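Local coordinates for formiminotetrahydrofolate cyclodeaminase (Thermotoga maritima, PDB 1O5H), which probably catalyses the cyclisation of formiminotetrahydrofolate with release of ammonia, yielding methenyltetrahydrofolate, at residues M122-E136 with E187-R201. Residues are numbered along the deposited sequence; the frame is centred on the assembly and turned at random.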
HETATM    1  N   MSE A 122       7.749   0.485 -14.697  1.00 37.93           N
HETATM    2  CA  MSE A 122       7.544   1.736 -15.403  1.00 38.41           C
HETATM    3  C   MSE A 122       6.068   1.898 -15.740  1.00 38.19           C
HETATM    4  O   MSE A 122       5.472   2.935 -15.450  1.00 37.83           O
HETATM    5  CB  MSE A 122       8.410   1.773 -16.667  1.00 38.63           C
HETATM    6  CG  MSE A 122       8.598   3.156 -17.273  1.00 45.55           C
HETATM    7 SE   MSE A 122       8.970   4.658 -16.038  1.00 58.65          SE
HETATM    8  CE  MSE A 122      10.556   4.105 -15.382  1.00 71.13           C
ATOM      9  N   ASP A 123       5.476   0.852 -16.312  1.00 39.63           N
ATOM     10  CA  ASP A 123       4.062   0.889 -16.673  1.00 40.65           C
ATOM     11  C   ASP A 123       3.187   1.064 -15.454  1.00 40.64           C
ATOM     12  O   ASP A 123       2.280   1.891 -15.472  1.00 43.53           O
ATOM     13  CB  ASP A 123       3.674  -0.314 -17.519  1.00 38.68           C
ATOM     14  CG  ASP A 123       4.225  -0.201 -18.941  1.00 47.70           C
ATOM     15  OD1 ASP A 123       4.634   0.931 -19.305  1.00 48.62           O
ATOM     16  OD2 ASP A 123       4.302  -1.153 -19.763  1.00 49.44           O
ATOM     17  N   VAL A 124       3.497   0.346 -14.374  1.00 37.74           N
ATOM     18  CA  VAL A 124       2.754   0.507 -13.134  1.00 34.28           C
ATOM     19  C   VAL A 124       2.770   1.959 -12.723  1.00 35.66           C
ATOM     20  O   VAL A 124       1.729   2.515 -12.369  1.00 38.46           O
ATOM     21  CB  VAL A 124       3.323  -0.328 -11.977  1.00 32.67           C
ATOM     22  CG1 VAL A 124       2.573  -0.018 -10.715  1.00 24.87           C
ATOM     23  CG2 VAL A 124       3.211  -1.801 -12.280  1.00 27.24           C
ATOM     24  N   ILE A 125       3.938   2.581 -12.785  1.00 33.44           N
ATOM     25  CA  ILE A 125       4.053   3.993 -12.429  1.00 34.34           C
ATOM     26  C   ILE A 125       3.172   4.885 -13.291  1.00 36.14           C
ATOM     27  O   ILE A 125       2.596   5.862 -12.823  1.00 34.93           O
ATOM     28  CB  ILE A 125       5.499   4.460 -12.541  1.00 35.25           C
ATOM     29  CG1 ILE A 125       6.332   3.875 -11.406  1.00 37.27           C
ATOM     30  CG2 ILE A 125       5.562   5.958 -12.489  1.00 32.55           C
ATOM     31  CD1 ILE A 125       7.808   4.119 -11.535  1.00 34.47           C
ATOM     32  N   ARG A 126       3.058   4.560 -14.566  1.00 38.69           N
ATOM     33  CA  ARG A 126       2.226   5.397 -15.402  1.00 39.53           C
ATOM     34  C   ARG A 126       0.808   5.323 -14.917  1.00 37.74           C
ATOM     35  O   ARG A 126       0.161   6.345 -14.813  1.00 40.53           O
ATOM     36  CB  ARG A 126       2.269   4.961 -16.839  1.00 42.00           C
ATOM     37  CG  ARG A 126       3.550   5.176 -17.551  1.00 47.47           C
ATOM     38  CD  ARG A 126       3.341   4.896 -19.000  1.00 67.67           C
ATOM     39  NE  ARG A 126       4.591   4.673 -19.698  1.00 87.99           N
ATOM     40  CZ  ARG A 126       4.708   4.792 -21.007  1.00 94.93           C
ATOM     41  NH1 ARG A 126       5.883   4.565 -21.605  1.00 98.93           N
ATOM     42  NH2 ARG A 126       3.641   5.154 -21.718  1.00 94.91           N
ATOM     43  N   VAL A 127       0.320   4.125 -14.620  1.00 35.42           N
ATOM     44  CA  VAL A 127      -1.016   4.013 -14.043  1.00 36.27           C
ATOM     45  C   VAL A 127      -1.104   4.841 -12.759  1.00 35.66           C
ATOM     46  O   VAL A 127      -2.070   5.572 -12.547  1.00 35.63           O
ATOM     47  CB  VAL A 127      -1.418   2.563 -13.761  1.00 38.67           C
ATOM     48  CG1 VAL A 127      -2.825   2.515 -13.197  1.00 36.91           C
ATOM     49  CG2 VAL A 127      -1.308   1.692 -15.038  1.00 32.75           C
HETATM   50  N   MSE A 128      -0.076   4.780 -11.931  1.00 34.35           N
HETATM   51  CA  MSE A 128      -0.070   5.614 -10.740  1.00 36.78           C
HETATM   52  C   MSE A 128      -0.166   7.086 -11.077  1.00 38.38           C
HETATM   53  O   MSE A 128      -0.939   7.807 -10.450  1.00 43.78           O
HETATM   54  CB  MSE A 128       1.143   5.335  -9.850  1.00 36.71           C
HETATM   55  CG  MSE A 128       1.092   3.965  -9.174  1.00 36.39           C
HETATM   56 SE   MSE A 128      -0.558   3.673  -8.099  1.00 49.82          SE
HETATM   57  CE  MSE A 128      -1.801   2.884  -9.425  1.00 28.04           C
ATOM     58  N   LYS A 129       0.585   7.553 -12.064  1.00 36.56           N
ATOM     59  CA  LYS A 129       0.391   8.927 -12.516  1.00 37.86           C
ATOM     60  C   LYS A 129      -1.099   9.213 -12.839  1.00 38.49           C
ATOM     61  O   LYS A 129      -1.640  10.263 -12.470  1.00 38.06           O
ATOM     62  CB  LYS A 129       1.283   9.229 -13.724  1.00 40.93           C
ATOM     63  CG  LYS A 129       1.161  10.629 -14.343  1.00 35.90           C
ATOM     64  CD  LYS A 129       0.019  10.746 -15.340  1.00 50.35           C
ATOM     65  CE  LYS A 129       0.162   9.841 -16.568  1.00 56.09           C
ATOM     66  NZ  LYS A 129       1.460   9.991 -17.285  1.00 59.19           N
ATOM     67  N   ASP A 130      -1.768   8.285 -13.513  1.00 38.04           N
ATOM     68  CA  ASP A 130      -3.182   8.482 -13.795  1.00 38.60           C
ATOM     69  C   ASP A 130      -3.974   8.542 -12.516  1.00 37.52           C
ATOM     70  O   ASP A 130      -4.817   9.395 -12.371  1.00 36.04           O
ATOM     71  CB  ASP A 130      -3.722   7.368 -14.673  1.00 40.05           C
ATOM     72  CG  ASP A 130      -3.166   7.425 -16.073  1.00 45.22           C
ATOM     73  OD1 ASP A 130      -2.788   8.545 -16.507  1.00 45.90           O
ATOM     74  OD2 ASP A 130      -3.079   6.408 -16.803  1.00 45.96           O
ATOM     75  N   LEU A 131      -3.692   7.632 -11.585  1.00 37.18           N
ATOM     76  CA  LEU A 131      -4.437   7.580 -10.345  1.00 34.50           C
ATOM     77  C   LEU A 131      -4.266   8.885  -9.622  1.00 34.70           C
ATOM     78  O   LEU A 131      -5.232   9.452  -9.140  1.00 34.57           O
ATOM     79  CB  LEU A 131      -3.973   6.415  -9.479  1.00 34.67           C
ATOM     80  CG  LEU A 131      -4.553   6.353  -8.062  1.00 34.19           C
ATOM     81  CD1 LEU A 131      -6.062   6.253  -8.113  1.00 25.66           C
ATOM     82  CD2 LEU A 131      -3.977   5.188  -7.250  1.00 34.43           C
ATOM     83  N   ALA A 132      -3.041   9.386  -9.579  1.00 36.65           N
ATOM     84  CA  ALA A 132      -2.776  10.622  -8.854  1.00 38.59           C
ATOM     85  C   ALA A 132      -3.630  11.742  -9.403  1.00 38.49           C
ATOM     86  O   ALA A 132      -4.281  12.416  -8.651  1.00 40.72           O
ATOM     87  CB  ALA A 132      -1.321  10.982  -8.929  1.00 38.01           C
ATOM     88  N   HIS A 133      -3.645  11.922 -10.716  1.00 40.82           N
ATOM     89  CA  HIS A 133      -4.433  12.990 -11.334  1.00 43.06           C
ATOM     90  C   HIS A 133      -5.910  12.880 -10.988  1.00 44.89           C
ATOM     91  O   HIS A 133      -6.582  13.903 -10.806  1.00 47.96           O
ATOM     92  CB  HIS A 133      -4.245  13.070 -12.861  1.00 43.51           C
ATOM     93  CG  HIS A 133      -3.023  13.837 -13.283  1.00 55.20           C
ATOM     94  ND1 HIS A 133      -2.912  15.206 -13.144  1.00 61.12           N
ATOM     95  CD2 HIS A 133      -1.856  13.425 -13.841  1.00 65.14           C
ATOM     96  CE1 HIS A 133      -1.731  15.603 -13.593  1.00 62.12           C
ATOM     97  NE2 HIS A 133      -1.071  14.542 -14.020  1.00 65.51           N
ATOM     98  N   GLU A 134      -6.423  11.661 -10.870  1.00 43.52           N
ATOM     99  CA  GLU A 134      -7.820  11.499 -10.517  1.00 43.09           C
ATOM    100  C   GLU A 134      -8.062  11.832  -9.057  1.00 42.10           C
ATOM    101  O   GLU A 134      -9.106  12.407  -8.699  1.00 42.48           O
ATOM    102  CB  GLU A 134      -8.318  10.093 -10.821  1.00 44.92           C
ATOM    103  CG  GLU A 134      -8.138   9.628 -12.267  1.00 52.84           C
ATOM    104  CD  GLU A 134      -8.973  10.381 -13.288  1.00 60.19           C
ATOM    105  OE1 GLU A 134      -9.247  11.585 -13.120  1.00 67.69           O
ATOM    106  OE2 GLU A 134      -9.345   9.763 -14.300  1.00 69.11           O
ATOM    107  N   LEU A 135      -7.094  11.480  -8.214  1.00 39.96           N
ATOM    108  CA  LEU A 135      -7.194  11.769  -6.796  1.00 35.60           C
ATOM    109  C   LEU A 135      -7.169  13.249  -6.641  1.00 36.97           C
ATOM    110  O   LEU A 135      -7.876  13.776  -5.800  1.00 39.47           O
ATOM    111  CB  LEU A 135      -6.078  11.112  -5.995  1.00 35.97           C
ATOM    112  CG  LEU A 135      -6.221   9.590  -5.867  1.00 35.14           C
ATOM    113  CD1 LEU A 135      -5.162   8.975  -5.019  1.00 29.72           C
ATOM    114  CD2 LEU A 135      -7.569   9.237  -5.286  1.00 37.52           C
ATOM    115  N   GLU A 136      -6.423  13.956  -7.483  1.00 37.43           N
ATOM    116  CA  GLU A 136      -6.500  15.413  -7.392  1.00 40.53           C
ATOM    117  C   GLU A 136      -7.914  15.929  -7.738  1.00 42.14           C
ATOM    118  O   GLU A 136      -8.469  16.796  -7.039  1.00 44.71           O
ATOM    119  CB  GLU A 136      -5.447  16.103  -8.232  1.00 39.87           C
ATOM    120  CG  GLU A 136      -5.361  17.568  -7.892  1.00 40.91           C
ATOM    121  CD  GLU A 136      -4.305  18.305  -8.672  1.00 56.17           C
ATOM    122  OE1 GLU A 136      -3.356  17.681  -9.200  1.00 50.85           O
ATOM    123  OE2 GLU A 136      -4.424  19.545  -8.733  1.00 70.14           O
ATOM    124  N   GLU A 187      11.827   9.485 -18.333  1.00 36.36           N
ATOM    125  CA  GLU A 187      10.422   9.220 -18.111  1.00 33.48           C
ATOM    126  C   GLU A 187      10.131   9.101 -16.630  1.00 34.01           C
ATOM    127  O   GLU A 187       9.229   9.718 -16.096  1.00 34.58           O
ATOM    128  CB  GLU A 187      10.051   7.908 -18.759  1.00 32.58           C
ATOM    129  CG  GLU A 187       8.549   7.726 -18.847  1.00 38.11           C
ATOM    130  CD  GLU A 187       8.114   6.367 -19.382  1.00 34.29           C
ATOM    131  OE1 GLU A 187       8.961   5.576 -19.822  1.00 23.05           O
ATOM    132  OE2 GLU A 187       6.897   6.097 -19.363  1.00 52.03           O
ATOM    133  N   LEU A 188      10.904   8.276 -15.952  1.00 34.65           N
ATOM    134  CA  LEU A 188      10.751   8.142 -14.517  1.00 33.31           C
ATOM    135  C   LEU A 188      10.724   9.512 -13.826  1.00 34.42           C
ATOM    136  O   LEU A 188       9.924   9.753 -12.942  1.00 37.03           O
ATOM    137  CB  LEU A 188      11.891   7.311 -13.981  1.00 29.99           C
ATOM    138  CG  LEU A 188      11.964   7.143 -12.493  1.00 33.06           C
ATOM    139  CD1 LEU A 188      10.619   6.691 -11.960  1.00 36.52           C
ATOM    140  CD2 LEU A 188      13.052   6.110 -12.185  1.00 39.43           C
ATOM    141  N   GLU A 189      11.596  10.412 -14.253  1.00 34.81           N
ATOM    142  CA  GLU A 189      11.786  11.698 -13.603  1.00 32.92           C
ATOM    143  C   GLU A 189      10.506  12.525 -13.683  1.00 35.10           C
ATOM    144  O   GLU A 189      10.069  13.161 -12.706  1.00 36.52           O
ATOM    145  CB  GLU A 189      12.922  12.394 -14.331  1.00 30.67           C
ATOM    146  CG  GLU A 189      13.729  13.319 -13.464  1.00 35.75           C
ATOM    147  CD  GLU A 189      14.919  13.914 -14.187  1.00 44.14           C
ATOM    148  OE1 GLU A 189      14.799  14.420 -15.343  1.00 42.66           O
ATOM    149  OE2 GLU A 189      15.980  13.905 -13.566  1.00 48.79           O
ATOM    150  N   GLU A 190       9.912  12.484 -14.871  1.00 34.99           N
ATOM    151  CA  GLU A 190       8.678  13.165 -15.191  1.00 33.30           C
ATOM    152  C   GLU A 190       7.480  12.579 -14.486  1.00 34.24           C
ATOM    153  O   GLU A 190       6.675  13.317 -13.918  1.00 37.46           O
ATOM    154  CB  GLU A 190       8.427  13.004 -16.638  1.00 30.16           C
ATOM    155  CG  GLU A 190       9.646  13.221 -17.457  1.00 32.47           C
ATOM    156  CD  GLU A 190       9.358  14.219 -18.509  1.00 48.14           C
ATOM    157  OE1 GLU A 190       8.921  15.320 -18.059  1.00 73.20           O
ATOM    158  OE2 GLU A 190       9.525  13.886 -19.721  1.00 14.72           O
ATOM    159  N   GLN A 191       7.339  11.262 -14.531  1.00 32.36           N
ATOM    160  CA  GLN A 191       6.222  10.660 -13.852  1.00 33.60           C
ATOM    161  C   GLN A 191       6.339  11.026 -12.385  1.00 33.14           C
ATOM    162  O   GLN A 191       5.373  11.417 -11.744  1.00 33.35           O
ATOM    163  CB  GLN A 191       6.195   9.162 -14.068  1.00 34.07           C
ATOM    164  CG  GLN A 191       6.198   8.757 -15.534  1.00 40.97           C
ATOM    165  CD  GLN A 191       4.971   9.183 -16.269  1.00 42.16           C
ATOM    166  OE1 GLN A 191       4.224   8.348 -16.762  1.00 56.06           O
ATOM    167  NE2 GLN A 191       4.760  10.482 -16.368  1.00 52.91           N
ATOM    168  N   GLU A 192       7.552  10.976 -11.871  1.00 32.99           N
ATOM    169  CA  GLU A 192       7.758  11.310 -10.490  1.00 35.33           C
ATOM    170  C   GLU A 192       7.188  12.696 -10.177  1.00 38.45           C
ATOM    171  O   GLU A 192       6.446  12.884  -9.191  1.00 39.47           O
ATOM    172  CB  GLU A 192       9.234  11.255 -10.160  1.00 34.29           C
ATOM    173  CG  GLU A 192       9.491  11.433  -8.683  1.00 43.24           C
ATOM    174  CD  GLU A 192      10.829  10.914  -8.227  1.00 42.66           C
ATOM    175  OE1 GLU A 192      11.560  10.262  -9.012  1.00 51.77           O
ATOM    176  OE2 GLU A 192      11.141  11.178  -7.063  1.00 46.63           O
ATOM    177  N   ALA A 193       7.516  13.666 -11.034  1.00 38.76           N
ATOM    178  CA  ALA A 193       7.166  15.040 -10.741  1.00 36.18           C
ATOM    179  C   ALA A 193       5.661  15.193 -10.748  1.00 37.68           C
ATOM    180  O   ALA A 193       5.093  15.834  -9.846  1.00 39.08           O
ATOM    181  CB  ALA A 193       7.823  15.978 -11.701  1.00 32.56           C
ATOM    182  N   GLN A 194       5.014  14.560 -11.728  1.00 37.10           N
ATOM    183  CA  GLN A 194       3.565  14.630 -11.859  1.00 39.44           C
ATOM    184  C   GLN A 194       2.930  14.035 -10.629  1.00 40.04           C
ATOM    185  O   GLN A 194       2.117  14.684  -9.965  1.00 43.57           O
ATOM    186  CB  GLN A 194       3.092  13.971 -13.149  1.00 37.14           C
ATOM    187  CG  GLN A 194       3.252  14.917 -14.372  1.00 42.30           C
ATOM    188  CD  GLN A 194       2.948  14.235 -15.696  1.00 47.59           C
ATOM    189  OE1 GLN A 194       1.966  13.494 -15.796  1.00 67.02           O
ATOM    190  NE2 GLN A 194       3.793  14.477 -16.722  1.00 66.35           N
ATOM    191  N   ILE A 195       3.383  12.842 -10.269  1.00 39.24           N
ATOM    192  CA  ILE A 195       2.877  12.147  -9.116  1.00 38.20           C
ATOM    193  C   ILE A 195       3.146  12.900  -7.792  1.00 42.01           C
ATOM    194  O   ILE A 195       2.230  13.079  -6.998  1.00 42.77           O
ATOM    195  CB  ILE A 195       3.434  10.709  -9.077  1.00 37.12           C
ATOM    196  CG1 ILE A 195       2.841   9.881 -10.217  1.00 38.57           C
ATOM    197  CG2 ILE A 195       3.101  10.036  -7.748  1.00 25.13           C
ATOM    198  CD1 ILE A 195       3.479   8.553 -10.350  1.00 30.95           C
ATOM    199  N   GLU A 196       4.380  13.340  -7.552  1.00 42.79           N
ATOM    200  CA  GLU A 196       4.664  14.150  -6.365  1.00 43.79           C
ATOM    201  C   GLU A 196       3.756  15.349  -6.275  1.00 44.21           C
ATOM    202  O   GLU A 196       3.196  15.614  -5.207  1.00 44.85           O
ATOM    203  CB  GLU A 196       6.090  14.688  -6.385  1.00 45.82           C
ATOM    204  CG  GLU A 196       7.109  13.818  -5.674  1.00 57.94           C
ATOM    205  CD  GLU A 196       6.628  13.372  -4.305  1.00 73.28           C
ATOM    206  OE1 GLU A 196       6.353  14.248  -3.437  1.00 73.93           O
ATOM    207  OE2 GLU A 196       6.516  12.134  -4.108  1.00 71.22           O
ATOM    208  N   GLY A 197       3.622  16.067  -7.400  1.00 40.22           N
ATOM    209  CA  GLY A 197       2.854  17.279  -7.437  1.00 37.58           C
ATOM    210  C   GLY A 197       1.436  17.031  -7.026  1.00 38.69           C
ATOM    211  O   GLY A 197       0.977  17.619  -6.048  1.00 38.45           O
ATOM    212  N   CYS A 198       0.741  16.161  -7.768  1.00 38.77           N
ATOM    213  CA  CYS A 198      -0.619  15.781  -7.398  1.00 40.00           C
ATOM    214  C   CYS A 198      -0.691  15.370  -5.924  1.00 39.80           C
ATOM    215  O   CYS A 198      -1.545  15.811  -5.174  1.00 41.03           O
ATOM    216  CB  CYS A 198      -1.092  14.630  -8.271  1.00 40.30           C
ATOM    217  SG  CYS A 198      -1.508  15.100  -9.974  1.00 51.47           S
ATOM    218  N   TYR A 199       0.237  14.533  -5.508  1.00 40.01           N
ATOM    219  CA  TYR A 199       0.241  14.020  -4.167  1.00 42.80           C
ATOM    220  C   TYR A 199       0.250  15.124  -3.117  1.00 47.49           C
ATOM    221  O   TYR A 199      -0.582  15.139  -2.193  1.00 49.70           O
ATOM    222  CB  TYR A 199       1.470  13.170  -3.971  1.00 41.71           C
ATOM    223  CG  TYR A 199       1.583  12.616  -2.594  1.00 37.95           C
ATOM    224  CD1 TYR A 199       0.549  11.841  -2.068  1.00 44.29           C
ATOM    225  CD2 TYR A 199       2.735  12.825  -1.821  1.00 37.35           C
ATOM    226  CE1 TYR A 199       0.628  11.290  -0.784  1.00 40.42           C
ATOM    227  CE2 TYR A 199       2.837  12.288  -0.545  1.00 40.61           C
ATOM    228  CZ  TYR A 199       1.764  11.520  -0.034  1.00 41.94           C
ATOM    229  OH  TYR A 199       1.813  10.985   1.212  1.00 37.92           O
ATOM    230  N   GLN A 200       1.214  16.023  -3.247  1.00 47.89           N
ATOM    231  CA  GLN A 200       1.358  17.127  -2.330  1.00 48.72           C
ATOM    232  C   GLN A 200       0.093  18.010  -2.344  1.00 49.20           C
ATOM    233  O   GLN A 200      -0.468  18.316  -1.282  1.00 49.33           O
ATOM    234  CB  GLN A 200       2.593  17.921  -2.711  1.00 49.75           C
ATOM    235  CG  GLN A 200       3.507  18.217  -1.544  1.00 65.66           C
ATOM    236  CD  GLN A 200       4.227  16.984  -1.044  1.00 69.53           C
ATOM    237  OE1 GLN A 200       3.927  16.467   0.039  1.00 69.30           O
ATOM    238  NE2 GLN A 200       5.168  16.503  -1.836  1.00 71.43           N
ATOM    239  N   ARG A 201      -0.379  18.387  -3.539  1.00 47.02           N
ATOM    240  CA  ARG A 201      -1.629  19.133  -3.645  1.00 42.86           C
ATOM    241  C   ARG A 201      -2.757  18.392  -2.927  1.00 39.51           C
ATOM    242  O   ARG A 201      -3.431  18.982  -2.108  1.00 41.17           O
ATOM    243  CB  ARG A 201      -1.987  19.477  -5.099  1.00 43.08           C
ATOM    244  CG  ARG A 201      -1.192  20.644  -5.664  1.00 41.23           C
ATOM    245  CD  ARG A 201      -1.625  21.068  -7.048  1.00 42.60           C
ATOM    246  NE  ARG A 201      -1.563  19.959  -8.009  1.00 47.57           N
ATOM    247  CZ  ARG A 201      -0.457  19.551  -8.629  1.00 49.85           C
ATOM    248  NH1 ARG A 201       0.709  20.150  -8.398  1.00 49.66           N
ATOM    249  NH2 ARG A 201      -0.514  18.543  -9.490  1.00 51.21           N
TER
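With CG turned away from the backbone N (chi1 -168°) and the rest of its chain extended, Glu-136 reaches across to Arg-201, whose own chain bends at chi3 to present NE and NH2 to the carboxylate. Arg-201 NH2 donates to Glu-136 OE1 at 3.0 Å, on the syn side of that oxygen though tilted out of the carboxylate plane, and nearly in the guanidinium plane, while NE makes weak bonds to both oxygens; Gly-197 O lies over one guanidinium face. A glutamine here, lacking the negative charge, would probably leave Arg-201 more loosely held and freer to turn. One turn back, Cys-198 places SG over a face of the His-133 ring, 3.7 Å from its centroid, and Gln-194 OE1 sits at the ring edge. The pair illustrates near-parallel helix packing: the axes of 122-136 and 187-201 run in the same direction, 26° apart and 8.7 Å at closest approach, within an all-helical subunit whose fold was new when described. Helices 36-56 and 68-100 pack on other sides of 122-136. At the centre, Ile-195 lays CG1 and CD1 against the backbone of Lys-129, with CG1 3.5 Å from Lys-129 CA, and Ala-132 CB meets Cys-198 CB at 3.7 Å. Lys-129 folds back, its NZ weakly bonded to Gln-191 OE1, and Ile-125 CG2 rests on Gln-191 CB at 3.6 Å. Farther along, Glu-187 OE2 lies over one face of the Arg-126 guanidinium, 2.7 Å from NE in a salt bridge, with the carboxylate plane turned 75° from it; Asp-123 adds a second, longer charge pairing to Arg-126.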